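Local coordinates for triphenylmethane reductase (Citrobacter sp., PDB 2VRC), which probably reduces triphenylmethane dyes using the nicotinamide cofactor NADPH, which it binds on a Rossmann-type fold, at residues T6-Q11 / I29-R34; K69-S74 / H101-G106; E112-L117 / I255-A260. The protein carries 4 engineered substitutions. All blocks are in the same frame, centred on the assembly; numbering follows the deposited sequence. Where two conformers were deposited one is given.

Contact 1: residues T6-Q11 / I29-R34; sequences TGATGQ and IIAIVR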
# COMPACT_ATOMS: atom_id res chain seq x y z
N THR A 6 -21.11 -2.33 -13.03
CA THR A 6 -21.13 -3.53 -12.22
C THR A 6 -22.59 -4.02 -12.21
O THR A 6 -23.48 -3.33 -12.73
CB THR A 6 -20.64 -3.25 -10.82
OG1 THR A 6 -21.52 -2.31 -10.21
CG2 THR A 6 -19.23 -2.65 -10.85
N GLY A 7 -22.83 -5.19 -11.62
CA GLY A 7 -24.15 -5.80 -11.60
C GLY A 7 -24.73 -5.89 -13.00
O GLY A 7 -25.94 -5.93 -13.19
N ALA A 8 -23.83 -5.95 -13.98
CA ALA A 8 -24.16 -5.81 -15.38
C ALA A 8 -25.15 -6.87 -15.88
O ALA A 8 -25.71 -6.76 -16.97
CB ALA A 8 -22.88 -5.83 -16.19
N THR A 9 -25.38 -7.86 -15.03
CA THR A 9 -26.22 -9.02 -15.31
C THR A 9 -27.55 -8.94 -14.56
O THR A 9 -28.50 -9.63 -14.88
CB THR A 9 -25.43 -10.32 -14.93
OG1 THR A 9 -25.05 -11.01 -16.12
CG2 THR A 9 -26.20 -11.26 -14.01
N GLY A 10 -27.60 -8.12 -13.51
CA GLY A 10 -28.86 -7.78 -12.84
C GLY A 10 -29.78 -6.95 -13.74
O GLY A 10 -29.41 -6.57 -14.85
N GLN A 11 -30.97 -6.66 -13.23
CA GLN A 11 -31.96 -5.92 -13.98
C GLN A 11 -31.55 -4.48 -14.18
O GLN A 11 -31.51 -4.02 -15.32
CB GLN A 11 -33.33 -6.02 -13.32
CG GLN A 11 -33.89 -7.44 -13.36
CD GLN A 11 -35.18 -7.59 -12.56
OE1 GLN A 11 -35.19 -7.45 -11.32
NE2 GLN A 11 -36.28 -7.90 -13.25
N ILE A 29 -17.94 -0.04 -23.78
CA ILE A 29 -18.67 -0.43 -22.61
C ILE A 29 -18.11 -1.71 -22.04
O ILE A 29 -18.00 -2.72 -22.73
CB ILE A 29 -20.18 -0.59 -22.89
CG1 ILE A 29 -20.77 0.74 -23.36
CG2 ILE A 29 -20.92 -1.03 -21.62
CD1 ILE A 29 -21.86 0.58 -24.40
N ILE A 30 -17.76 -1.67 -20.76
CA ILE A 30 -17.28 -2.85 -20.07
C ILE A 30 -18.39 -3.34 -19.15
O ILE A 30 -18.92 -2.56 -18.38
CB ILE A 30 -15.96 -2.55 -19.30
CG1 ILE A 30 -14.82 -2.32 -20.30
CG2 ILE A 30 -15.61 -3.69 -18.34
CD1 ILE A 30 -13.66 -1.48 -19.76
N ALA A 31 -18.74 -4.61 -19.24
CA ALA A 31 -19.75 -5.17 -18.37
C ALA A 31 -19.04 -6.02 -17.34
O ALA A 31 -18.34 -6.95 -17.69
CB ALA A 31 -20.74 -6.02 -19.17
N ILE A 32 -19.20 -5.68 -16.07
CA ILE A 32 -18.55 -6.44 -14.99
C ILE A 32 -19.57 -7.35 -14.30
O ILE A 32 -20.56 -6.87 -13.80
CB ILE A 32 -17.84 -5.49 -14.01
CG1 ILE A 32 -16.67 -4.82 -14.73
CG2 ILE A 32 -17.34 -6.23 -12.82
CD1 ILE A 32 -16.18 -3.60 -14.08
N VAL A 33 -19.33 -8.65 -14.32
CA VAL A 33 -20.32 -9.65 -13.92
C VAL A 33 -19.71 -10.76 -13.05
O VAL A 33 -18.52 -11.06 -13.16
CB VAL A 33 -21.00 -10.34 -15.16
CG1 VAL A 33 -21.75 -9.33 -16.02
CG2 VAL A 33 -19.99 -11.10 -16.01
N ARG A 34 -20.54 -11.38 -12.22
CA ARG A 34 -20.12 -12.52 -11.41
C ARG A 34 -19.80 -13.77 -12.24
O ARG A 34 -18.90 -14.52 -11.90
CB ARG A 34 -21.19 -12.85 -10.36
CG ARG A 34 -20.66 -13.55 -9.12
CD ARG A 34 -21.79 -13.90 -8.13
NE ARG A 34 -21.38 -14.93 -7.16
CZ ARG A 34 -21.27 -16.24 -7.43
NH1 ARG A 34 -21.53 -16.71 -8.65
NH2 ARG A 34 -20.89 -17.09 -6.48

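Contact 2: residues K69-S74 / H101-G106; sequences KLLFIS and HIAYTG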
# COMPACT_ATOMS: atom_id res chain seq x y z
N LYS A 69 -14.82 5.80 -16.48
CA LYS A 69 -16.05 5.99 -15.68
C LYS A 69 -16.61 4.65 -15.21
O LYS A 69 -16.86 3.76 -16.04
CB LYS A 69 -17.12 6.72 -16.49
CG LYS A 69 -16.66 8.03 -17.11
CD LYS A 69 -17.83 8.84 -17.60
CE LYS A 69 -17.46 10.29 -17.78
NZ LYS A 69 -18.69 11.15 -17.82
N LEU A 70 -16.78 4.51 -13.89
CA LEU A 70 -17.40 3.32 -13.30
C LEU A 70 -18.80 3.60 -12.69
O LEU A 70 -18.96 4.51 -11.89
CB LEU A 70 -16.49 2.73 -12.21
CG LEU A 70 -17.07 1.63 -11.32
CD1 LEU A 70 -17.22 0.31 -12.10
CD2 LEU A 70 -16.24 1.43 -10.09
N LEU A 71 -19.80 2.84 -13.11
CA LEU A 71 -21.09 2.84 -12.45
C LEU A 71 -21.07 1.68 -11.53
O LEU A 71 -21.01 0.54 -11.99
CB LEU A 71 -22.23 2.63 -13.43
CG LEU A 71 -23.62 2.47 -12.78
CD1 LEU A 71 -23.96 3.70 -11.94
CD2 LEU A 71 -24.67 2.26 -13.86
N PHE A 72 -21.13 1.99 -10.24
CA PHE A 72 -21.05 1.07 -9.16
C PHE A 72 -22.49 0.86 -8.70
O PHE A 72 -23.08 1.73 -8.04
CB PHE A 72 -20.17 1.75 -8.09
CG PHE A 72 -20.17 1.10 -6.73
CD1 PHE A 72 -20.70 -0.17 -6.50
CD2 PHE A 72 -19.54 1.76 -5.66
CE1 PHE A 72 -20.67 -0.77 -5.21
CE2 PHE A 72 -19.51 1.19 -4.36
CZ PHE A 72 -20.06 -0.10 -4.13
N ILE A 73 -23.06 -0.30 -9.01
CA ILE A 73 -24.46 -0.60 -8.63
C ILE A 73 -24.43 -1.37 -7.33
O ILE A 73 -23.64 -2.30 -7.22
CB ILE A 73 -25.16 -1.48 -9.70
CG1 ILE A 73 -25.35 -0.68 -10.98
CG2 ILE A 73 -26.48 -2.08 -9.15
CD1 ILE A 73 -26.20 -1.38 -11.96
N SER A 74 -25.28 -1.03 -6.38
CA SER A 74 -25.13 -1.62 -5.06
C SER A 74 -25.45 -3.09 -5.12
O SER A 74 -26.15 -3.55 -6.04
CB SER A 74 -26.03 -0.94 -4.03
OG SER A 74 -27.21 -0.49 -4.63
N HIS A 101 -13.94 8.59 -12.57
CA HIS A 101 -15.26 9.01 -12.18
C HIS A 101 -16.09 7.83 -11.73
O HIS A 101 -16.20 6.84 -12.45
CB HIS A 101 -15.99 9.71 -13.32
CG HIS A 101 -17.12 10.54 -12.84
ND1 HIS A 101 -18.40 10.04 -12.70
CD2 HIS A 101 -17.16 11.81 -12.37
CE1 HIS A 101 -19.18 10.98 -12.21
NE2 HIS A 101 -18.45 12.06 -12.00
N ILE A 102 -16.70 7.97 -10.56
CA ILE A 102 -17.44 6.89 -9.94
C ILE A 102 -18.87 7.36 -9.65
O ILE A 102 -19.09 8.37 -8.98
CB ILE A 102 -16.67 6.41 -8.69
CG1 ILE A 102 -16.95 4.94 -8.38
CG2 ILE A 102 -16.97 7.27 -7.48
CD1 ILE A 102 -17.98 4.73 -7.27
N ALA A 103 -19.85 6.69 -10.26
CA ALA A 103 -21.26 6.97 -10.01
C ALA A 103 -21.79 5.81 -9.17
O ALA A 103 -21.53 4.67 -9.51
CB ALA A 103 -22.02 7.06 -11.33
N TYR A 104 -22.47 6.10 -8.07
CA TYR A 104 -22.95 5.06 -7.16
C TYR A 104 -24.46 5.14 -7.02
O TYR A 104 -25.00 6.23 -6.85
CB TYR A 104 -22.31 5.19 -5.76
CG TYR A 104 -22.93 4.28 -4.73
CD1 TYR A 104 -22.74 2.91 -4.80
CD2 TYR A 104 -23.74 4.78 -3.72
CE1 TYR A 104 -23.31 2.04 -3.88
CE2 TYR A 104 -24.31 3.91 -2.75
CZ TYR A 104 -24.10 2.54 -2.87
OH TYR A 104 -24.64 1.66 -1.99
N THR A 105 -25.14 4.01 -7.05
CA THR A 105 -26.60 4.03 -6.91
C THR A 105 -26.90 3.91 -5.42
O THR A 105 -26.81 2.83 -4.86
CB THR A 105 -27.27 2.88 -7.66
OG1 THR A 105 -26.71 1.64 -7.22
CG2 THR A 105 -27.06 2.97 -9.19
N GLY A 106 -27.23 5.03 -4.77
CA GLY A 106 -27.70 4.99 -3.40
C GLY A 106 -29.21 5.08 -3.26
O GLY A 106 -29.96 4.56 -4.09

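Contact 3: residues E112-L117 / I255-A260; sequences ESIIPL and ISKGEA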
# COMPACT_ATOMS: atom_id res chain seq x y z
N GLU A 112 -32.98 10.88 5.89
CA GLU A 112 -34.30 11.01 6.54
C GLU A 112 -34.96 9.64 6.75
O GLU A 112 -35.90 9.49 7.56
CB GLU A 112 -35.21 11.98 5.77
CG GLU A 112 -34.92 13.47 6.05
CD GLU A 112 -33.73 14.04 5.25
OE1 GLU A 112 -33.63 13.78 4.03
OE2 GLU A 112 -32.89 14.77 5.83
N SER A 113 -34.42 8.64 6.06
CA SER A 113 -34.94 7.27 6.07
C SER A 113 -34.83 6.56 7.42
O SER A 113 -33.89 6.78 8.17
CB SER A 113 -34.21 6.45 5.02
OG SER A 113 -34.73 5.15 4.95
N ILE A 114 -35.80 5.69 7.67
CA ILE A 114 -35.84 4.84 8.85
C ILE A 114 -35.68 3.39 8.45
O ILE A 114 -35.68 2.51 9.32
CB ILE A 114 -37.17 4.98 9.65
CG1 ILE A 114 -38.37 4.57 8.76
CG2 ILE A 114 -37.31 6.44 10.26
CD1 ILE A 114 -39.68 4.36 9.50
N ILE A 115 -35.54 3.11 7.16
CA ILE A 115 -35.37 1.72 6.79
C ILE A 115 -33.88 1.34 6.77
O ILE A 115 -33.02 2.16 6.45
CB ILE A 115 -36.08 1.39 5.47
CG1 ILE A 115 -35.27 1.81 4.25
CG2 ILE A 115 -37.46 2.04 5.43
CD1 ILE A 115 -36.11 1.67 3.02
N PRO A 116 -33.58 0.10 7.15
CA PRO A 116 -32.17 -0.33 7.30
C PRO A 116 -31.22 -0.12 6.11
O PRO A 116 -30.07 0.31 6.33
CB PRO A 116 -32.30 -1.81 7.68
CG PRO A 116 -33.64 -1.91 8.34
CD PRO A 116 -34.52 -0.97 7.54
N LEU A 117 -31.66 -0.37 4.87
CA LEU A 117 -30.73 -0.29 3.75
C LEU A 117 -30.08 1.09 3.64
O LEU A 117 -28.96 1.21 3.14
CB LEU A 117 -31.30 -0.79 2.40
CG LEU A 117 -32.41 -0.28 1.47
CD1 LEU A 117 -33.75 -0.96 1.74
CD2 LEU A 117 -32.57 1.24 1.35
N ILE A 255 -43.25 3.93 4.35
CA ILE A 255 -44.17 4.67 3.50
C ILE A 255 -45.34 5.32 4.28
O ILE A 255 -45.65 6.52 4.10
CB ILE A 255 -44.70 3.80 2.33
CG1 ILE A 255 -43.57 3.55 1.32
CG2 ILE A 255 -45.94 4.41 1.67
CD1 ILE A 255 -43.82 2.36 0.39
N SER A 256 -45.96 4.55 5.18
CA SER A 256 -47.05 5.11 5.98
C SER A 256 -46.55 6.22 6.93
O SER A 256 -47.35 6.97 7.49
CB SER A 256 -47.78 4.00 6.78
OG SER A 256 -47.06 3.71 7.97
N LYS A 257 -45.24 6.32 7.13
CA LYS A 257 -44.77 7.43 7.93
C LYS A 257 -44.26 8.61 7.13
O LYS A 257 -43.69 9.53 7.71
CB LYS A 257 -43.75 6.98 8.97
CG LYS A 257 -44.39 6.26 10.09
CD LYS A 257 -43.41 5.34 10.73
CE LYS A 257 -43.99 4.69 11.97
NZ LYS A 257 -42.90 3.82 12.50
N GLY A 258 -44.46 8.60 5.81
CA GLY A 258 -44.07 9.71 4.96
C GLY A 258 -42.74 9.54 4.25
O GLY A 258 -42.31 10.45 3.55
N GLU A 259 -42.12 8.37 4.38
CA GLU A 259 -40.78 8.15 3.86
C GLU A 259 -40.63 8.37 2.35
O GLU A 259 -39.57 8.83 1.90
CB GLU A 259 -40.28 6.76 4.24
CG GLU A 259 -39.07 6.32 3.45
CD GLU A 259 -37.88 5.94 4.32
OE1 GLU A 259 -37.83 6.26 5.53
OE2 GLU A 259 -36.97 5.31 3.78
N ALA A 260 -41.66 8.04 1.57
CA ALA A 260 -41.58 8.17 0.10
C ALA A 260 -42.46 9.34 -0.34
O ALA A 260 -42.93 9.37 -1.48
CB ALA A 260 -42.06 6.87 -0.57

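Contact 1: residues T6-Q11 / I29-R34
The peptide group that carries Ile-32 O is the flat group here, and the 6-11 loop meets it on both sides of its plane. Ala-8 lies on one side, with CB about 3 Å off the plane and 3.5 Å from Ile-32 O; Thr-6 CA (3.7 Å from Ile-32 O) and Gly-7 N (3.6 Å from it) lie on the other. Ala-8 N gives Ile-32 O a weak hydrogen bond of 3.4 Å. The bond is fairly straight (161° at the hydrogen), but the position of Ala-8 N is not secure, so its strength is doubtful. Beside this oxygen the packing is apolar. Ala-8 CB lies 3.7 Å from Ala-31 CB and equally close to Val-33 CG1, touching both side chains on that face of the strand. Val-33 turns CG1 toward the loop by setting it beside its own backbone N (chi1 -62°), and the same methyl meets Thr-9 OG1 at 3.7 Å, the two side chains crossing at about a right angle. The loop is the glycine-rich turn of a Rossmann fold, running in the sequence TGATGQ from strand 3-5 into helix 11-23. A type I turn from Gly-7 to Gly-10 is closed by Gly-10 N donating to Gly-7 O, and Gly-10 is the N-cap of the helix. Thr-9, Gly-10 and Gln-11 bind NADP(+), as does Arg-34 just beyond strand 29-33, although no cofactor occupies this chain. Helix 11-23 covers the apolar patch through Ile-17, which touches both Ala-8 and Ala-31. Thr-6 OG1 is hydrogen-bonded to Tyr-54 OH and Ile-73 N.

Contact 2: residues K69-S74 / H101-G106
Phe-72 and Tyr-104 interlock on one face of two neighbouring parallel strands, 69-72 and 101-107, which belong to the beta-alpha-beta crossover of the Rossmann fold that runs through helix 80-96. The edge of Tyr-104 bears on the face of Phe-72 in an inclined edge-to-face pair, the planes at 57° and Tyr-104 CD1 only 3.5 Å from Phe-72 CD2, off toward the rim of the ring. Ile-102 fills the angle beside it: chi1 (-152°, CG1 roughly anti to the backbone N) and chi2 together bring CD1 to the in-plane edge of Phe-72, 3.7 Å from Phe-72 CD2. Farther back, Leu-70 lies alongside Ile-102, the two pointing the same way, with Leu-70 CD2 against Ile-102 CG1. Val-90 and Val-91 of helix 80-96 and Thr-124 of helix 117-129 also press on Phe-72, while Tyr-104 OH is hydrogen-bonded to His-121 ND1.

On the other face the short side chain of Ala-103 is met by the branched end of Leu-71, CD1 lying 3.9 Å from Ala-103 CB. Between the faces runs a regular parallel ladder: Leu-70 N to His-101 O, Ala-103 N to Leu-70 O, Phe-72 N to Ala-103 O, and a longer Thr-105 N to Phe-72 O at 3.2 Å. At Ser-74 the pairing passes to side-chain oxygens. Ser-74, an NADP(+)-binding residue, packs its CB 3.6 Å from Tyr-104 OH. Its backbone N then donates to Thr-105 OG1 at 3.1 Å, bent to 151° at the hydrogen.

Contact 3: residues E112-L117 / I255-A260
A single carboxylate, that of Glu-259, grips the 112-117 loop with both oxygens, each using its syn lone pair. The site joins two local motifs: an ST turn at Ser-113 and the Schellman motif at Gly-258 that ends helix 242-255 and presents Glu-259 immediately after it. Ser-113 OG donates to Glu-259 OE2 at a modelled 2.5 Å, so short that the exact value is doubtful, and Ile-114 N donates to Glu-259 OE1 at 3.0 Å, with 156° at the hydrogen. The same serine oxygen accepts from Ile-115 N at 3.1 Å, which makes the ST turn. Ser-113 OG thus has two partners, the carboxylate and Ile-115 N of its own loop. Tyr-107 OH of strand 101-107 is a further hydrogen-bond partner of Glu-259 OE2.

In Glu-259, CG is anti to the backbone N (chi1 165°) and the chain then bends at chi2 to reach the loop. Ile-115 supplies an apolar wall beside the carboxylate, its CG2 3.7 Å from Glu-259 OE2, and also packs on Tyr-107 and Ala-254. The contact thus ties the loop following strand 101-107 of the Rossmann sheet to the end of helix 242-255 in the C-terminal part of the chain, at the surface, with the Glu-259 side chain about 10 Å from that of the NADP(+)-binding Ala-141. Lys-257, an exposed residue, runs extended to a salt bridge with Asp-253; the Ile-114 and Lys-257 side chains cross at about a right angle, Ile-114 CD1 lying 4.0 Å from Lys-257 CD.

How the contacts relate
From the N terminus, contact 1 closes first, bringing strand 29-33 back beside the loop that follows strand 3-5, with helix 11-23 in the span between. Contact 2 opens only later and closes around helix 80-96. Contact 3 follows and encloses by far the longest span, with 137 residues between its segments. The three run in series and neither nest nor cross. Contacts 1 and 2 belong to the same parallel sheet and touch: Thr-6 N probably hydrogen-bonds to Leu-71 O, and Thr-6 CG2 packs on Leu-70 CD1. Contact 3 stands apart, about 7 Å at the nearest atoms from contact 2, and joins the loop after strand 101-107 to the loop after helix 242-255.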